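Fluoride-specific ion channel FluC (Bordetella pertussis, PDB 5NKQ) forms a membrane channel highly specific for fluoride, which lowers the fluoride concentration in the cell and so limits its toxicity. Local coordinates at residues A[39-53]-A[71-85]. Numbering follows the deposited sequence.
Sequences TLTANLVGGYLIGVM and AVTGFLGGLTTFSTF. With NA (sodium ion), chain I; F (fluoride ion), chain J.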
loop_
_atom_site.group_PDB
_atom_site.type_symbol
_atom_site.label_atom_id
_atom_site.label_comp_id
_atom_site.label_asym_id
_atom_site.label_seq_id
_atom_site.Cartn_x
_atom_site.Cartn_y
_atom_site.Cartn_z
ATOM N N THR A 39 -7.631 5.066 -6.757
ATOM C CA THR A 39 -6.714 4.439 -5.811
ATOM C C THR A 39 -7.259 3.103 -5.326
ATOM O O THR A 39 -6.513 2.121 -5.212
ATOM C CB THR A 39 -6.459 5.368 -4.623
ATOM O OG1 THR A 39 -6.025 6.649 -5.096
ATOM C CG2 THR A 39 -5.390 4.780 -3.709
ATOM N N LEU A 40 -8.561 3.046 -5.037
ATOM C CA LEU A 40 -9.166 1.798 -4.584
ATOM C C LEU A 40 -9.121 0.738 -5.677
ATOM O O LEU A 40 -8.840 -0.434 -5.399
ATOM C CB LEU A 40 -10.604 2.049 -4.133
ATOM C CG LEU A 40 -11.351 0.849 -3.549
ATOM C CD1 LEU A 40 -10.613 0.305 -2.334
ATOM C CD2 LEU A 40 -12.778 1.232 -3.189
ATOM N N THR A 41 -9.389 1.130 -6.926
ATOM C CA THR A 41 -9.305 0.179 -8.030
ATOM C C THR A 41 -7.893 -0.372 -8.172
ATOM O O THR A 41 -7.707 -1.576 -8.385
ATOM C CB THR A 41 -9.756 0.841 -9.333
ATOM O OG1 THR A 41 -11.127 1.240 -9.218
ATOM C CG2 THR A 41 -9.610 -0.123 -10.506
ATOM N N ALA A 42 -6.883 0.491 -8.042
ATOM C CA ALA A 42 -5.501 0.035 -8.154
ATOM C C ALA A 42 -5.153 -0.953 -7.050
ATOM O O ALA A 42 -4.466 -1.952 -7.293
ATOM C CB ALA A 42 -4.550 1.232 -8.125
ATOM N N ASN A 43 -5.624 -0.697 -5.826
ATOM C CA ASN A 43 -5.327 -1.599 -4.719
ATOM C C ASN A 43 -6.122 -2.894 -4.827
ATOM O O ASN A 43 -5.605 -3.973 -4.513
ATOM C CB ASN A 43 -5.600 -0.904 -3.385
ATOM C CG ASN A 43 -4.538 0.120 -3.034
ATOM O OD1 ASN A 43 -3.397 0.023 -3.485
ATOM N ND2 ASN A 43 -4.908 1.104 -2.222
ATOM N N LEU A 44 -7.379 -2.812 -5.269
ATOM C CA LEU A 44 -8.191 -4.017 -5.412
ATOM C C LEU A 44 -7.668 -4.903 -6.537
ATOM O O LEU A 44 -7.556 -6.124 -6.378
ATOM C CB LEU A 44 -9.654 -3.645 -5.656
ATOM C CG LEU A 44 -10.422 -3.047 -4.477
ATOM C CD1 LEU A 44 -11.851 -2.717 -4.878
ATOM C CD2 LEU A 44 -10.398 -3.989 -3.287
ATOM N N VAL A 45 -7.350 -4.303 -7.687
ATOM C CA VAL A 45 -6.809 -5.077 -8.803
ATOM C C VAL A 45 -5.449 -5.657 -8.438
ATOM O O VAL A 45 -5.156 -6.824 -8.731
ATOM C CB VAL A 45 -6.737 -4.205 -10.071
ATOM C CG1 VAL A 45 -5.912 -4.891 -11.148
ATOM C CG2 VAL A 45 -8.137 -3.906 -10.582
ATOM N N GLY A 46 -4.600 -4.858 -7.789
ATOM C CA GLY A 46 -3.304 -5.365 -7.370
ATOM C C GLY A 46 -3.414 -6.466 -6.334
ATOM O O GLY A 46 -2.614 -7.405 -6.325
ATOM N N GLY A 47 -4.404 -6.366 -5.444
ATOM C CA GLY A 47 -4.619 -7.428 -4.476
ATOM C C GLY A 47 -5.047 -8.729 -5.129
ATOM O O GLY A 47 -4.611 -9.810 -4.727
ATOM N N TYR A 48 -5.900 -8.641 -6.152
ATOM C CA TYR A 48 -6.306 -9.839 -6.879
ATOM C C TYR A 48 -5.144 -10.420 -7.678
ATOM O O TYR A 48 -4.962 -11.642 -7.718
ATOM C CB TYR A 48 -7.484 -9.515 -7.798
ATOM C CG TYR A 48 -7.959 -10.682 -8.636
ATOM C CD1 TYR A 48 -8.814 -11.640 -8.106
ATOM C CD2 TYR A 48 -7.561 -10.819 -9.960
ATOM C CE1 TYR A 48 -9.253 -12.706 -8.869
ATOM C CE2 TYR A 48 -7.997 -11.881 -10.732
ATOM C CZ TYR A 48 -8.841 -12.822 -10.180
ATOM O OH TYR A 48 -9.278 -13.881 -10.942
ATOM N N LEU A 49 -4.344 -9.559 -8.311
ATOM C CA LEU A 49 -3.286 -10.048 -9.189
ATOM C C LEU A 49 -2.143 -10.687 -8.409
ATOM O O LEU A 49 -1.461 -11.572 -8.938
ATOM C CB LEU A 49 -2.764 -8.909 -10.065
ATOM C CG LEU A 49 -3.712 -8.451 -11.175
ATOM C CD1 LEU A 49 -3.103 -7.310 -11.976
ATOM C CD2 LEU A 49 -4.066 -9.619 -12.082
ATOM N N ILE A 50 -1.912 -10.264 -7.166
ATOM C CA ILE A 50 -0.861 -10.912 -6.389
ATOM C C ILE A 50 -1.335 -12.267 -5.877
ATOM O O ILE A 50 -0.523 -13.179 -5.687
ATOM C CB ILE A 50 -0.372 -10.004 -5.247
ATOM C CG1 ILE A 50 0.933 -10.551 -4.662
ATOM C CG2 ILE A 50 -1.431 -9.861 -4.163
ATOM C CD1 ILE A 50 1.593 -9.633 -3.660
ATOM N N GLY A 51 -2.640 -12.431 -5.656
ATOM C CA GLY A 51 -3.164 -13.761 -5.397
ATOM C C GLY A 51 -3.018 -14.666 -6.605
ATOM O O GLY A 51 -2.734 -15.859 -6.469
ATOM N N VAL A 52 -3.201 -14.106 -7.803
ATOM C CA VAL A 52 -2.956 -14.861 -9.028
ATOM C C VAL A 52 -1.479 -15.215 -9.143
ATOM O O VAL A 52 -1.116 -16.355 -9.457
ATOM C CB VAL A 52 -3.441 -14.065 -10.252
ATOM C CG1 VAL A 52 -2.997 -14.743 -11.542
ATOM C CG2 VAL A 52 -4.955 -13.899 -10.218
ATOM N N MET A 53 -0.604 -14.239 -8.884
ATOM C CA MET A 53 0.828 -14.469 -9.045
ATOM C C MET A 53 1.355 -15.470 -8.025
ATOM O O MET A 53 2.126 -16.369 -8.377
ATOM C CB MET A 53 1.588 -13.148 -8.947
ATOM C CG MET A 53 1.464 -12.269 -10.179
ATOM S SD MET A 53 1.928 -13.135 -11.694
ATOM C CE MET A 53 3.608 -13.626 -11.308
ATOM N N ALA A 71 6.997 -8.799 -11.899
ATOM C CA ALA A 71 5.541 -8.831 -11.817
ATOM C C ALA A 71 5.026 -8.408 -10.444
ATOM O O ALA A 71 4.140 -7.554 -10.349
ATOM C CB ALA A 71 5.028 -10.233 -12.161
ATOM N N VAL A 72 5.560 -8.997 -9.375
ATOM C CA VAL A 72 5.045 -8.749 -8.032
ATOM C C VAL A 72 5.785 -7.582 -7.393
ATOM O O VAL A 72 5.183 -6.547 -7.083
ATOM C CB VAL A 72 5.150 -10.008 -7.152
ATOM C CG1 VAL A 72 4.542 -9.745 -5.785
ATOM C CG2 VAL A 72 4.470 -11.187 -7.830
ATOM N N THR A 73 7.094 -7.745 -7.181
ATOM C CA THR A 73 7.880 -6.686 -6.555
ATOM C C THR A 73 7.862 -5.415 -7.396
ATOM O O THR A 73 7.785 -4.304 -6.857
ATOM C CB THR A 73 9.317 -7.161 -6.332
ATOM O OG1 THR A 73 9.306 -8.389 -5.593
ATOM C CG2 THR A 73 10.113 -6.120 -5.558
ATOM N N GLY A 74 7.920 -5.559 -8.716
ATOM C CA GLY A 74 7.907 -4.413 -9.601
ATOM C C GLY A 74 6.514 -3.923 -9.942
ATOM O O GLY A 74 6.057 -2.915 -9.396
ATOM N N PHE A 75 5.824 -4.643 -10.831
ATOM C CA PHE A 75 4.556 -4.159 -11.371
ATOM C C PHE A 75 3.513 -3.973 -10.276
ATOM O O PHE A 75 2.954 -2.883 -10.110
ATOM C CB PHE A 75 4.045 -5.119 -12.447
ATOM C CG PHE A 75 2.707 -4.734 -13.011
ATOM C CD1 PHE A 75 2.596 -3.685 -13.908
ATOM C CD2 PHE A 75 1.562 -5.420 -12.642
ATOM C CE1 PHE A 75 1.365 -3.325 -14.428
ATOM C CE2 PHE A 75 0.329 -5.066 -13.159
ATOM C CZ PHE A 75 0.231 -4.017 -14.053
ATOM N N LEU A 76 3.229 -5.034 -9.518
ATOM C CA LEU A 76 2.212 -4.934 -8.476
ATOM C C LEU A 76 2.655 -4.018 -7.343
ATOM O O LEU A 76 1.811 -3.405 -6.679
ATOM C CB LEU A 76 1.869 -6.325 -7.949
ATOM C CG LEU A 76 1.238 -7.231 -9.006
ATOM C CD1 LEU A 76 0.970 -8.617 -8.446
ATOM C CD2 LEU A 76 -0.040 -6.604 -9.544
ATOM N N GLY A 77 3.965 -3.909 -7.110
ATOM C CA GLY A 77 4.465 -2.964 -6.130
ATOM C C GLY A 77 4.366 -1.520 -6.572
ATOM O O GLY A 77 4.386 -0.620 -5.726
ATOM N N GLY A 78 4.267 -1.278 -7.875
ATOM C CA GLY A 78 4.072 0.067 -8.376
ATOM C C GLY A 78 2.609 0.373 -8.613
ATOM O O GLY A 78 2.200 1.538 -8.611
ATOM N N LEU A 79 1.807 -0.676 -8.812
ATOM C CA LEU A 79 0.379 -0.488 -9.050
ATOM C C LEU A 79 -0.357 -0.139 -7.763
ATOM O O LEU A 79 -1.143 0.814 -7.725
ATOM C CB LEU A 79 -0.213 -1.745 -9.685
ATOM C CG LEU A 79 -1.734 -1.755 -9.838
ATOM C CD1 LEU A 79 -2.202 -0.600 -10.717
ATOM C CD2 LEU A 79 -2.197 -3.089 -10.398
ATOM N N THR A 80 -0.125 -0.903 -6.700
ATOM C CA THR A 80 -0.775 -0.625 -5.429
ATOM C C THR A 80 -0.026 0.474 -4.682
ATOM O O THR A 80 1.098 0.844 -5.028
ATOM C CB THR A 80 -0.857 -1.888 -4.573
ATOM O OG1 THR A 80 0.465 -2.334 -4.244
ATOM C CG2 THR A 80 -1.586 -2.984 -5.330
ATOM N N THR A 81 -0.666 1.006 -3.644
ATOM C CA THR A 81 -0.058 2.078 -2.872
ATOM C C THR A 81 -0.671 2.108 -1.480
ATOM O O THR A 81 -1.890 1.999 -1.325
ATOM C CB THR A 81 -0.237 3.438 -3.562
ATOM O OG1 THR A 81 0.225 4.481 -2.696
ATOM C CG2 THR A 81 -1.699 3.679 -3.917
ATOM N N PHE A 82 0.189 2.241 -0.473
ATOM C CA PHE A 82 -0.247 2.445 0.901
ATOM C C PHE A 82 -0.162 3.901 1.331
ATOM O O PHE A 82 -1.004 4.356 2.113
ATOM C CB PHE A 82 0.593 1.589 1.856
ATOM C CG PHE A 82 -0.196 0.971 2.973
ATOM C CD1 PHE A 82 -0.722 1.756 3.985
ATOM C CD2 PHE A 82 -0.401 -0.398 3.018
ATOM C CE1 PHE A 82 -1.447 1.189 5.016
ATOM C CE2 PHE A 82 -1.123 -0.972 4.047
ATOM C CZ PHE A 82 -1.647 -0.177 5.047
ATOM N N SER A 83 0.829 4.640 0.826
ATOM C CA SER A 83 0.987 6.042 1.198
ATOM C C SER A 83 -0.162 6.887 0.665
ATOM O O SER A 83 -0.736 7.702 1.396
ATOM C CB SER A 83 2.327 6.569 0.686
ATOM O OG SER A 83 2.469 6.333 -0.705
ATOM N N THR A 84 -0.505 6.716 -0.615
ATOM C CA THR A 84 -1.626 7.458 -1.182
ATOM C C THR A 84 -2.921 7.128 -0.452
ATOM O O THR A 84 -3.730 8.020 -0.171
ATOM C CB THR A 84 -1.759 7.159 -2.677
ATOM O OG1 THR A 84 -0.522 7.454 -3.339
ATOM C CG2 THR A 84 -2.867 8.003 -3.293
ATOM N N PHE A 85 -3.130 5.849 -0.127
ATOM C CA PHE A 85 -4.282 5.470 0.685
ATOM C C PHE A 85 -4.243 6.151 2.047
ATOM O O PHE A 85 -5.278 6.589 2.561
ATOM C CB PHE A 85 -4.329 3.949 0.844
ATOM C CG PHE A 85 -5.130 3.487 2.030
ATOM C CD1 PHE A 85 -6.512 3.430 1.970
ATOM C CD2 PHE A 85 -4.499 3.103 3.203
ATOM C CE1 PHE A 85 -7.250 3.007 3.058
ATOM C CE2 PHE A 85 -5.232 2.679 4.294
ATOM C CZ PHE A 85 -6.610 2.630 4.222
HETATM NA NA NA I . 3.244 0.803 -4.339
HETATM F F F J . -7.289 2.296 -1.353
#
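Helix 39-53 and the 71-79 part of its partner run nearly antiparallel, 154° between their directions, with axes 9.4 Å apart at closest approach, and the backbones draw together toward Asn43 and Thr80, whose CA atoms lie 4.7 Å apart. There Thr80 leaves helical conformation, and the backbone N-H and C=O of Thr81, beyond the end of the helix, meet the Asn43 carboxamide: Thr81 N gives a fairly straight bond (163°) to Asn43 OD1 at 2.9 Å, in the carbonyl plane. Asn43 ND2 reaches back to Thr81 O at 3.3 Å, a more bent bond, and also donates to the fluoride ion at 2.8 Å. The two bonds to Thr81, chiefly the straighter one to OD1, should set the rotation of the amide and leave ND2 turned to the fluoride.

Close approach is possible because Gly46 lacks a side chain: Thr80 CG2 lies 3.6 Å from Gly46 CA, in the space a CB would take. Thr80 OG1, at chi1 64°, turns back to Leu76 O, which also accepts from Thr80 N. Further along, Leu76 is a knob in the hole formed by Gly46, Leu49, Ile50 and Met53, its CD2 3.6 Å from Leu49 CB. Val72 splits its methyls, CG1 against Ile50 CD1 and CG2 against Met53 CB.

Around the end of helix 71-79, Gly77 O and Thr80 O bind sodium, with the same two carbonyls of the second subunit completing the site, while Ser108 also hydrogen-bonds the fluoride. A broken transmembrane helix supplying carbonyls to a central sodium, beside a pore-lining asparagine, is characteristic of the dual-topology, double-barrelled Fluc channels.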